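Local coordinates for protein FMN Adenylyltransferase (Candida glabrata, PDB 3FWK) that catalyses the transfer of the adenylyl group of ATP to FMN, yielding FAD and pyrophosphate in the last step of FAD biosynthesis, at residues A[73-77]-A[196-200]; A[210-214]-A[256-262]; A[220-225]-A[288-294]. One frame throughout, in Å; residues are numbered along the deposited sequence.

Interaction 1 (A[73-77]-A[196-200])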
loop_
_atom_site.group_PDB
_atom_site.type_symbol
_atom_site.label_atom_id
_atom_site.label_comp_id
_atom_site.label_asym_id
_atom_site.label_seq_id
_atom_site.Cartn_x
_atom_site.Cartn_y
_atom_site.Cartn_z
ATOM N N VAL A 73 0.920 -1.832 2.628
ATOM C CA VAL A 73 1.683 -1.910 3.873
ATOM C C VAL A 73 0.881 -1.279 4.996
ATOM O O VAL A 73 0.775 -1.830 6.104
ATOM C CB VAL A 73 3.068 -1.227 3.716
ATOM C CG1 VAL A 73 3.702 -0.987 5.114
ATOM C CG2 VAL A 73 3.971 -2.063 2.847
ATOM N N LEU A 74 0.344 -0.089 4.761
ATOM C CA LEU A 74 -0.381 0.581 5.832
ATOM C C LEU A 74 -1.617 -0.199 6.260
ATOM O O LEU A 74 -1.934 -0.247 7.446
ATOM C CB LEU A 74 -0.734 1.994 5.423
ATOM C CG LEU A 74 -1.458 2.825 6.499
ATOM C CD1 LEU A 74 -0.648 2.891 7.827
ATOM C CD2 LEU A 74 -1.682 4.220 5.977
ATOM N N LEU A 75 -2.316 -0.819 5.306
ATOM C CA LEU A 75 -3.486 -1.613 5.681
ATOM C C LEU A 75 -3.062 -2.804 6.563
ATOM O O LEU A 75 -3.746 -3.113 7.544
ATOM C CB LEU A 75 -4.184 -2.116 4.433
ATOM C CG LEU A 75 -5.450 -2.962 4.682
ATOM C CD1 LEU A 75 -6.518 -2.242 5.482
ATOM C CD2 LEU A 75 -6.006 -3.427 3.304
ATOM N N LEU A 76 -1.976 -3.505 6.211
ATOM C CA LEU A 76 -1.507 -4.594 7.063
ATOM C C LEU A 76 -1.192 -4.091 8.467
ATOM O O LEU A 76 -1.548 -4.727 9.454
ATOM C CB LEU A 76 -0.274 -5.238 6.442
ATOM C CG LEU A 76 -0.447 -5.878 5.058
ATOM C CD1 LEU A 76 0.862 -6.506 4.601
ATOM C CD2 LEU A 76 -1.630 -6.876 4.988
ATOM N N LEU A 77 -0.499 -2.943 8.573
ATOM C CA LEU A 77 -0.184 -2.400 9.878
ATOM C C LEU A 77 -1.413 -1.930 10.636
ATOM O O LEU A 77 -1.471 -2.063 11.870
ATOM C CB LEU A 77 0.844 -1.276 9.740
ATOM C CG LEU A 77 2.187 -1.738 9.196
ATOM C CD1 LEU A 77 3.050 -0.529 8.868
ATOM C CD2 LEU A 77 2.943 -2.747 10.131
ATOM N N PRO A 196 0.089 7.642 9.010
ATOM C CA PRO A 196 1.033 6.928 9.881
ATOM C C PRO A 196 2.221 6.300 9.161
ATOM O O PRO A 196 2.975 5.551 9.806
ATOM C CB PRO A 196 0.140 5.831 10.521
ATOM C CG PRO A 196 -1.291 6.115 10.049
ATOM C CD PRO A 196 -1.083 6.795 8.731
ATOM N N LEU A 197 2.353 6.531 7.851
ATOM C CA LEU A 197 3.377 5.926 7.014
ATOM C C LEU A 197 4.404 6.951 6.550
ATOM O O LEU A 197 5.290 6.639 5.735
ATOM C CB LEU A 197 2.720 5.268 5.773
ATOM C CG LEU A 197 3.470 4.048 5.243
ATOM C CD1 LEU A 197 3.369 2.840 6.188
ATOM C CD2 LEU A 197 2.988 3.716 3.834
ATOM N N LEU A 198 4.356 8.190 7.070
ATOM C CA LEU A 198 5.120 9.279 6.438
ATOM C C LEU A 198 6.623 9.044 6.457
ATOM O O LEU A 198 7.321 9.395 5.519
ATOM C CB LEU A 198 4.842 10.607 7.164
ATOM C CG LEU A 198 3.434 11.147 6.960
ATOM C CD1 LEU A 198 3.163 12.308 7.932
ATOM C CD2 LEU A 198 3.270 11.645 5.517
ATOM N N HIS A 199 7.100 8.433 7.549
ATOM C CA HIS A 199 8.533 8.205 7.783
ATOM C C HIS A 199 9.083 6.946 7.092
ATOM O O HIS A 199 10.278 6.681 7.206
ATOM C CB HIS A 199 8.786 8.084 9.283
ATOM C CG HIS A 199 7.929 7.044 9.913
ATOM N ND1 HIS A 199 6.591 7.248 10.136
ATOM C CD2 HIS A 199 8.192 5.767 10.260
ATOM C CE1 HIS A 199 6.070 6.133 10.621
ATOM N NE2 HIS A 199 7.021 5.214 10.705
ATOM N N TRP A 200 8.239 6.152 6.435
ATOM C CA TRP A 200 8.721 4.970 5.738
ATOM C C TRP A 200 9.472 5.370 4.487
ATOM O O TRP A 200 9.076 6.320 3.809
ATOM C CB TRP A 200 7.534 4.048 5.369
ATOM C CG TRP A 200 7.014 3.273 6.506
ATOM C CD1 TRP A 200 6.488 3.766 7.684
ATOM C CD2 TRP A 200 7.033 1.866 6.630
ATOM N NE1 TRP A 200 6.164 2.729 8.530
ATOM C CE2 TRP A 200 6.487 1.553 7.901
ATOM C CE3 TRP A 200 7.432 0.820 5.781
ATOM C CZ2 TRP A 200 6.373 0.242 8.366
ATOM C CZ3 TRP A 200 7.318 -0.506 6.257
ATOM C CH2 TRP A 200 6.768 -0.774 7.532
#
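V73 lays one methyl over the indole of W200, and the way a helix can pack on a turn without polar bonds is well illustrated here. CG1 stands 4.0 Å from the centroid of the six-membered ring of W200 and 21° off the ring normal, a CH-pi contact over the face. Placing CG1 opposite the backbone N (chi1 165°) is what sends this branch of V73 toward the ring. One turn later along helix 69-86, L77 meets the same indole obliquely, its CD1 coming to 3.4 Å from W200 CZ2, while the two side chains run at each other from opposite directions.

L197 joins V73 on the same ring face, where its CD1 lies 4.0 Å from V73 CG1 and also reaches the CD1 of L77 at 4.3 Å. Next to it L74 crosses the ring of P196 at about a right angle, with both methyls against the proline: CD2 is 3.8 Å from P196 CD, and CD1 is 4.0 Å from P196 CG.

The type I beta turn from L197 to W200, closed by W200 N to L197 O, brings these two side chains to the same side. The indole is also held by the hydrogen bond of NE1 to T42 on helix 31-50, and F208 of helix 202-212 packs against V73 and L77.

No hydrogen bond links 73-77 to 196-200. The union of a sheet-flanking helix with the loop leaving strand 192-194 therefore rests on hydrophobic burial and the fit of methyls to a ring, with the polar indole edge satisfied by a third element.

Interaction 2 (A[210-214]-A[256-262])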
loop_
_atom_site.group_PDB
_atom_site.type_symbol
_atom_site.label_atom_id
_atom_site.label_comp_id
_atom_site.label_asym_id
_atom_site.label_seq_id
_atom_site.Cartn_x
_atom_site.Cartn_y
_atom_site.Cartn_z
ATOM N N LEU A 210 7.428 -7.830 1.102
ATOM C CA LEU A 210 7.939 -9.120 0.663
ATOM C C LEU A 210 7.905 -10.139 1.794
ATOM O O LEU A 210 7.505 -11.302 1.577
ATOM C CB LEU A 210 9.349 -8.957 0.081
ATOM C CG LEU A 210 9.410 -8.228 -1.259
ATOM C CD1 LEU A 210 10.834 -7.807 -1.538
ATOM C CD2 LEU A 210 8.860 -9.108 -2.410
ATOM N N TYR A 211 8.313 -9.734 2.992
ATOM C CA TYR A 211 8.279 -10.653 4.107
ATOM C C TYR A 211 6.854 -11.125 4.401
ATOM O O TYR A 211 6.634 -12.263 4.818
ATOM C CB TYR A 211 8.853 -9.968 5.350
ATOM C CG TYR A 211 8.780 -10.885 6.554
ATOM C CD1 TYR A 211 9.709 -11.904 6.717
ATOM C CD2 TYR A 211 7.728 -10.784 7.480
ATOM C CE1 TYR A 211 9.631 -12.781 7.807
ATOM C CE2 TYR A 211 7.645 -11.653 8.540
ATOM C CZ TYR A 211 8.574 -12.639 8.662
ATOM O OH TYR A 211 8.429 -13.514 9.739
ATOM N N SER A 212 5.885 -10.232 4.214
ATOM C CA SER A 212 4.517 -10.545 4.631
ATOM C C SER A 212 3.954 -11.765 3.909
ATOM O O SER A 212 3.073 -12.407 4.453
ATOM C CB SER A 212 3.575 -9.358 4.371
ATOM O OG SER A 212 3.237 -9.220 2.980
ATOM N N ASN A 213 4.419 -12.034 2.691
ATOM C CA ASN A 213 3.886 -13.116 1.868
ATOM C C ASN A 213 2.406 -12.933 1.560
ATOM O O ASN A 213 1.731 -13.893 1.242
ATOM C CB ASN A 213 4.126 -14.457 2.563
ATOM C CG ASN A 213 4.053 -15.637 1.628
ATOM O OD1 ASN A 213 4.139 -15.507 0.387
ATOM N ND2 ASN A 213 3.964 -16.816 2.216
ATOM N N GLU A 214 1.929 -11.693 1.621
ATOM C CA GLU A 214 0.573 -11.374 1.151
ATOM C C GLU A 214 0.633 -11.167 -0.359
ATOM O O GLU A 214 1.638 -10.695 -0.899
ATOM C CB GLU A 214 0.079 -10.134 1.868
ATOM C CG GLU A 214 -0.325 -10.446 3.254
ATOM C CD GLU A 214 -1.565 -11.361 3.277
ATOM O OE1 GLU A 214 -2.625 -10.904 2.873
ATOM O OE2 GLU A 214 -1.442 -12.548 3.628
ATOM N N ILE A 256 12.540 -12.573 1.328
ATOM C CA ILE A 256 11.848 -13.413 0.340
ATOM C C ILE A 256 12.039 -14.889 0.703
ATOM O O ILE A 256 11.073 -15.663 0.683
ATOM C CB ILE A 256 12.407 -13.117 -1.064
ATOM C CG1 ILE A 256 11.933 -11.729 -1.517
ATOM C CG2 ILE A 256 11.881 -14.158 -2.051
ATOM C CD1 ILE A 256 12.629 -11.228 -2.728
ATOM N N GLU A 257 13.267 -15.283 1.056
ATOM C CA GLU A 257 13.563 -16.694 1.340
ATOM C C GLU A 257 12.953 -17.162 2.653
ATOM O O GLU A 257 12.801 -18.373 2.865
ATOM C CB GLU A 257 15.092 -16.880 1.363
ATOM C CG GLU A 257 15.751 -16.775 -0.008
ATOM C CD GLU A 257 17.278 -16.865 0.030
ATOM O OE1 GLU A 257 17.862 -16.777 1.136
ATOM O OE2 GLU A 257 17.877 -16.991 -1.060
ATOM N N ASN A 258 12.665 -16.252 3.565
ATOM C CA ASN A 258 12.174 -16.581 4.903
ATOM C C ASN A 258 10.843 -15.916 5.189
ATOM O O ASN A 258 10.483 -15.629 6.344
ATOM C CB ASN A 258 13.201 -16.141 5.936
ATOM C CG ASN A 258 14.511 -16.836 5.724
ATOM O OD1 ASN A 258 15.428 -16.343 5.039
ATOM N ND2 ASN A 258 14.589 -18.022 6.231
ATOM N N ARG A 259 10.094 -15.657 4.124
ATOM C CA ARG A 259 8.829 -14.934 4.260
ATOM C C ARG A 259 7.817 -15.675 5.148
ATOM O O ARG A 259 7.921 -16.901 5.366
ATOM C CB ARG A 259 8.247 -14.596 2.896
ATOM C CG ARG A 259 7.814 -15.789 2.101
ATOM C CD ARG A 259 7.540 -15.343 0.681
ATOM N NE ARG A 259 7.095 -16.427 -0.163
ATOM C CZ ARG A 259 6.676 -16.253 -1.413
ATOM N NH1 ARG A 259 6.731 -15.065 -2.001
ATOM N NH2 ARG A 259 6.218 -17.293 -2.099
ATOM N N TYR A 260 6.867 -14.932 5.682
ATOM C CA TYR A 260 5.943 -15.426 6.666
ATOM C C TYR A 260 5.154 -16.623 6.108
ATOM O O TYR A 260 4.599 -16.601 5.020
ATOM C CB TYR A 260 4.977 -14.313 7.075
ATOM C CG TYR A 260 4.095 -14.684 8.230
ATOM C CD1 TYR A 260 4.582 -14.646 9.540
ATOM C CD2 TYR A 260 2.790 -15.107 8.020
ATOM C CE1 TYR A 260 3.783 -15.001 10.626
ATOM C CE2 TYR A 260 1.974 -15.477 9.094
ATOM C CZ TYR A 260 2.489 -15.418 10.391
ATOM O OH TYR A 260 1.720 -15.753 11.483
ATOM N N LYS A 261 5.140 -17.689 6.881
ATOM C CA LYS A 261 4.389 -18.884 6.502
ATOM C C LYS A 261 2.946 -18.847 6.972
ATOM O O LYS A 261 2.665 -18.729 8.153
ATOM C CB LYS A 261 5.053 -20.123 7.103
ATOM C CG LYS A 261 6.493 -20.334 6.679
ATOM C CD LYS A 261 7.076 -21.584 7.354
ATOM C CE LYS A 261 8.472 -21.334 7.871
ATOM N NZ LYS A 261 8.405 -20.553 9.136
ATOM N N HIS A 262 2.057 -19.009 6.014
ATOM C CA HIS A 262 0.623 -19.038 6.283
ATOM C C HIS A 262 0.164 -20.428 6.683
ATOM O O HIS A 262 0.921 -21.404 6.656
ATOM C CB HIS A 262 -0.160 -18.646 5.048
ATOM C CG HIS A 262 0.101 -17.250 4.576
ATOM N ND1 HIS A 262 -0.367 -16.130 5.231
ATOM C CD2 HIS A 262 0.725 -16.804 3.461
ATOM C CE1 HIS A 262 -0.012 -15.050 4.546
ATOM N NE2 HIS A 262 0.663 -15.434 3.480
HETATM O O HOH W 1 7.707 -12.567 -1.040
#
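Y211 and N213 take hold of Y260 where helix 202-212 of this Rossmann-like protein ends, and the contact exemplifies how a helix terminus can dock a passing chain. Y260 N donates to Y211 O at 2.8 Å in a practically straight bond of 179°, and the same nitrogen sits over the centre of the Y211 ring. N213 works from its side chain and its backbone together. Its ND2 gives a hydrogen to Y260 O at 2.9 Å, close to the amide plane, and its carbonyl O receives H262 NE2 at 2.9 Å. That oxygen lies in the ring plane of H262, whereas NE2 stands well above the carbonyl plane and does not use a lone pair.

The amide O of N213 has a different neighbour. OD1 hangs 3.1 Å from R259 NE, over the centre of the guanidinium face, in an approach too poorly angled for a hydrogen bond. Apolar contact adds to the join where L210 and I256 lie side by side, pointing the same way.

Further out, E214 turns OE2 to 3.0 Å from CE1 of H262, carboxylate and ring planes 72° apart, and its negative charge may polarise the imidazole. OE1 makes a salt bridge to R131 and a hydrogen bond to Y132, which helps hold the carboxylate, and Y211 OH is hydrogen-bonded to S20 of helix 7-23. N213 leaves helical geometry with a positive phi, and CG anti to the backbone N (chi1 -160°) carries its amide to Y260. S212 OG accepts from E214 N, an ST turn, and is also hydrogen-bonded to L209 O. A water links the two segments: it donates to L210 O at 2.9 Å and accepts from R259 NH1 at 2.8 Å, in the plane of the guanidinium.

Interaction 3 (A[220-225]-A[288-294])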
loop_
_atom_site.group_PDB
_atom_site.type_symbol
_atom_site.label_atom_id
_atom_site.label_comp_id
_atom_site.label_asym_id
_atom_site.label_seq_id
_atom_site.Cartn_x
_atom_site.Cartn_y
_atom_site.Cartn_z
ATOM N N TYR A 220 4.162 -4.820 -9.965
ATOM C CA TYR A 220 5.523 -4.588 -9.448
ATOM C C TYR A 220 6.474 -5.672 -9.908
ATOM O O TYR A 220 7.657 -5.404 -10.173
ATOM C CB TYR A 220 5.497 -4.496 -7.916
ATOM C CG TYR A 220 4.657 -3.359 -7.400
ATOM C CD1 TYR A 220 4.907 -2.037 -7.788
ATOM C CD2 TYR A 220 3.577 -3.616 -6.534
ATOM C CE1 TYR A 220 4.098 -0.992 -7.302
ATOM C CE2 TYR A 220 2.791 -2.573 -6.034
ATOM C CZ TYR A 220 3.053 -1.300 -6.420
ATOM O OH TYR A 220 2.229 -0.314 -5.930
ATOM N N ARG A 221 5.987 -6.909 -10.050
ATOM C CA ARG A 221 6.810 -8.023 -10.506
ATOM C C ARG A 221 7.411 -7.772 -11.892
ATOM O O ARG A 221 8.424 -8.360 -12.224
ATOM C CB ARG A 221 5.964 -9.314 -10.458
ATOM C CG ARG A 221 6.659 -10.557 -11.001
ATOM C CD ARG A 221 7.825 -11.021 -10.063
ATOM N NE ARG A 221 8.495 -12.192 -10.654
ATOM C CZ ARG A 221 9.427 -12.116 -11.597
ATOM N NH1 ARG A 221 9.889 -10.938 -12.029
ATOM N NH2 ARG A 221 9.934 -13.231 -12.107
ATOM N N TYR A 222 6.721 -6.979 -12.702
ATOM C CA TYR A 222 7.112 -6.731 -14.079
ATOM C C TYR A 222 7.969 -5.484 -14.253
ATOM O O TYR A 222 8.290 -5.103 -15.380
ATOM C CB TYR A 222 5.866 -6.673 -14.975
ATOM C CG TYR A 222 5.240 -8.060 -15.168
ATOM C CD1 TYR A 222 5.470 -8.773 -16.336
ATOM C CD2 TYR A 222 4.425 -8.629 -14.206
ATOM C CE1 TYR A 222 4.943 -10.055 -16.527
ATOM C CE2 TYR A 222 3.901 -9.911 -14.370
ATOM C CZ TYR A 222 4.160 -10.613 -15.536
ATOM O OH TYR A 222 3.650 -11.878 -15.713
ATOM N N GLY A 223 8.389 -4.855 -13.146
ATOM C CA GLY A 223 9.355 -3.741 -13.240
ATOM C C GLY A 223 8.771 -2.384 -12.929
ATOM O O GLY A 223 9.503 -1.391 -12.940
ATOM N N PHE A 224 7.469 -2.302 -12.651
ATOM C CA PHE A 224 6.901 -1.037 -12.203
ATOM C C PHE A 224 7.341 -0.775 -10.777
ATOM O O PHE A 224 7.374 -1.696 -9.938
ATOM C CB PHE A 224 5.367 -1.098 -12.274
ATOM C CG PHE A 224 4.865 -1.129 -13.677
ATOM C CD1 PHE A 224 4.631 0.056 -14.355
ATOM C CD2 PHE A 224 4.623 -2.323 -14.355
ATOM C CE1 PHE A 224 4.131 0.027 -15.650
ATOM C CE2 PHE A 224 4.185 -2.353 -15.654
ATOM C CZ PHE A 224 3.908 -1.175 -16.300
ATOM N N THR A 225 7.647 0.497 -10.482
ATOM C CA THR A 225 7.923 0.915 -9.119
ATOM C C THR A 225 6.914 1.897 -8.578
ATOM O O THR A 225 6.882 2.143 -7.379
ATOM C CB THR A 225 9.338 1.530 -9.020
ATOM O OG1 THR A 225 9.452 2.630 -9.932
ATOM C CG2 THR A 225 10.394 0.494 -9.350
ATOM N N TYR A 288 12.667 -6.406 -17.377
ATOM C CA TYR A 288 12.977 -5.582 -16.215
ATOM C C TYR A 288 13.114 -6.411 -14.988
ATOM O O TYR A 288 12.404 -7.392 -14.840
ATOM C CB TYR A 288 11.836 -4.561 -15.968
ATOM C CG TYR A 288 11.680 -3.545 -17.086
ATOM C CD1 TYR A 288 12.278 -2.284 -16.993
ATOM C CD2 TYR A 288 11.007 -3.883 -18.267
ATOM C CE1 TYR A 288 12.202 -1.381 -18.044
ATOM C CE2 TYR A 288 10.911 -2.991 -19.313
ATOM C CZ TYR A 288 11.534 -1.753 -19.208
ATOM O OH TYR A 288 11.473 -0.851 -20.246
ATOM N N TYR A 289 14.013 -6.017 -14.091
ATOM C CA TYR A 289 13.966 -6.546 -12.734
ATOM C C TYR A 289 12.656 -6.125 -12.075
ATOM O O TYR A 289 12.100 -5.061 -12.404
ATOM C CB TYR A 289 15.089 -5.933 -11.901
ATOM C CG TYR A 289 16.463 -6.368 -12.279
ATOM C CD1 TYR A 289 17.034 -7.514 -11.682
ATOM C CD2 TYR A 289 17.244 -5.613 -13.159
ATOM C CE1 TYR A 289 18.332 -7.899 -11.986
ATOM C CE2 TYR A 289 18.564 -6.000 -13.462
ATOM C CZ TYR A 289 19.079 -7.144 -12.873
ATOM O OH TYR A 289 20.381 -7.547 -13.140
ATOM N N PRO A 290 12.149 -6.905 -11.116
ATOM C CA PRO A 290 10.964 -6.452 -10.405
ATOM C C PRO A 290 11.243 -5.205 -9.591
ATOM O O PRO A 290 12.396 -4.868 -9.277
ATOM C CB PRO A 290 10.572 -7.645 -9.503
ATOM C CG PRO A 290 11.787 -8.471 -9.429
ATOM C CD PRO A 290 12.622 -8.226 -10.675
ATOM N N GLY A 291 10.171 -4.522 -9.206
ATOM C CA GLY A 291 10.267 -3.200 -8.600
ATOM C C GLY A 291 11.099 -3.146 -7.348
ATOM O O GLY A 291 11.696 -2.101 -7.049
ATOM N N TRP A 292 11.149 -4.260 -6.606
ATOM C CA TRP A 292 11.926 -4.317 -5.363
ATOM C C TRP A 292 13.442 -4.366 -5.575
ATOM O O TRP A 292 14.171 -4.387 -4.600
ATOM C CB TRP A 292 11.431 -5.459 -4.472
ATOM C CG TRP A 292 11.272 -6.781 -5.141
ATOM C CD1 TRP A 292 12.193 -7.776 -5.220
ATOM C CD2 TRP A 292 10.065 -7.294 -5.732
ATOM N NE1 TRP A 292 11.641 -8.889 -5.868
ATOM C CE2 TRP A 292 10.335 -8.621 -6.162
ATOM C CE3 TRP A 292 8.781 -6.764 -5.912
ATOM C CZ2 TRP A 292 9.359 -9.423 -6.774
ATOM C CZ3 TRP A 292 7.817 -7.541 -6.527
ATOM C CH2 TRP A 292 8.104 -8.863 -6.942
ATOM N N TYR A 293 13.904 -4.287 -6.822
ATOM C CA TYR A 293 15.313 -3.985 -7.089
ATOM C C TYR A 293 15.611 -2.488 -7.056
ATOM O O TYR A 293 16.787 -2.120 -7.150
ATOM C CB TYR A 293 15.770 -4.617 -8.395
ATOM C CG TYR A 293 16.053 -6.092 -8.276
ATOM C CD1 TYR A 293 15.015 -7.016 -8.215
ATOM C CD2 TYR A 293 17.366 -6.565 -8.188
ATOM C CE1 TYR A 293 15.272 -8.398 -8.100
ATOM C CE2 TYR A 293 17.623 -7.936 -8.076
ATOM C CZ TYR A 293 16.580 -8.843 -8.056
ATOM O OH TYR A 293 16.842 -10.199 -7.942
ATOM N N LEU A 294 14.583 -1.645 -6.920
ATOM C CA LEU A 294 14.806 -0.209 -6.718
ATOM C C LEU A 294 14.659 0.174 -5.253
ATOM O O LEU A 294 13.613 -0.094 -4.653
ATOM C CB LEU A 294 13.773 0.600 -7.533
ATOM C CG LEU A 294 14.109 2.102 -7.547
ATOM C CD1 LEU A 294 15.177 2.382 -8.615
ATOM C CD2 LEU A 294 12.877 2.984 -7.794
#
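Y220 and G291 provide the single conventional hydrogen bond of this contact, a case of two loops that fit closely because glycines let their backbones approach. G291 N donates to Y220 O at 2.8 Å, tilted 30° from the carbonyl plane. The same oxygen also takes G223 N, which arrives from the opposite face of that plane, so Y220 O is gripped by two donors, one from each loop.

Weaker CA-H...O contacts flank this bond. G223 CA reaches Y289 O at 3.2 Å, and G291 CA reaches F224 O at 3.5 Å. Both carbonyl oxygens are buried here without a conventional partner, and these contacts may offer them partial compensation. G223 takes a positive phi (109°), and its CA lies 3.8 Å from Y288 CB.

Apolar packing forms the rest. W292 has CG between its backbone N and carbonyl carbon, chi1 49°, and this turn carries the indole back toward the other loop. There CH2 lies 3.8 Å from R221 CD and CZ3 lies 4.1 Å from Y220 CB, both oblique to the ring, while P290 CB of its own loop rests over an indole face. R221 runs beside P290 and points the same way. At the far end T225 crosses L294 at about a right angle; its CG2 touches both G291 O and L294 CB, the latter at 3.8 Å, while its hydroxyl is bonded to E300 O.

Segment 288-294, in the loop after helix 275-282, thus packs against the loop after helix 202-212. Y220 OH bonds to the backbone N of K69, and T225 O to its NZ, at the start of helix 69-86; the turn leading into that helix probably corresponds to the PP-loop, which binds nucleotide phosphates in the PAPS reductase-like family.

How the interactions relate
Interaction 1 is the core contact, wholly buried and apolar, whereas interactions 2 and 3 lie farther out, are partly buried and depend on backbone carbonyls and amides. Helix 202-212 ties the set together: it begins just after 196-200, ends in 210-214, and packs on W292 and L294 of interaction 3. Interactions 1 and 2 touch where L76 meets S212 and E214, and interactions 2 and 3 where L210 and I256 meet W292. Interactions 1 and 3 stay about 9 Å apart at their nearest atoms. Chemistry follows place: methyls on an indole inside, a helix end with polar side chains in interaction 2, and close backbone packing at two glycines in interaction 3.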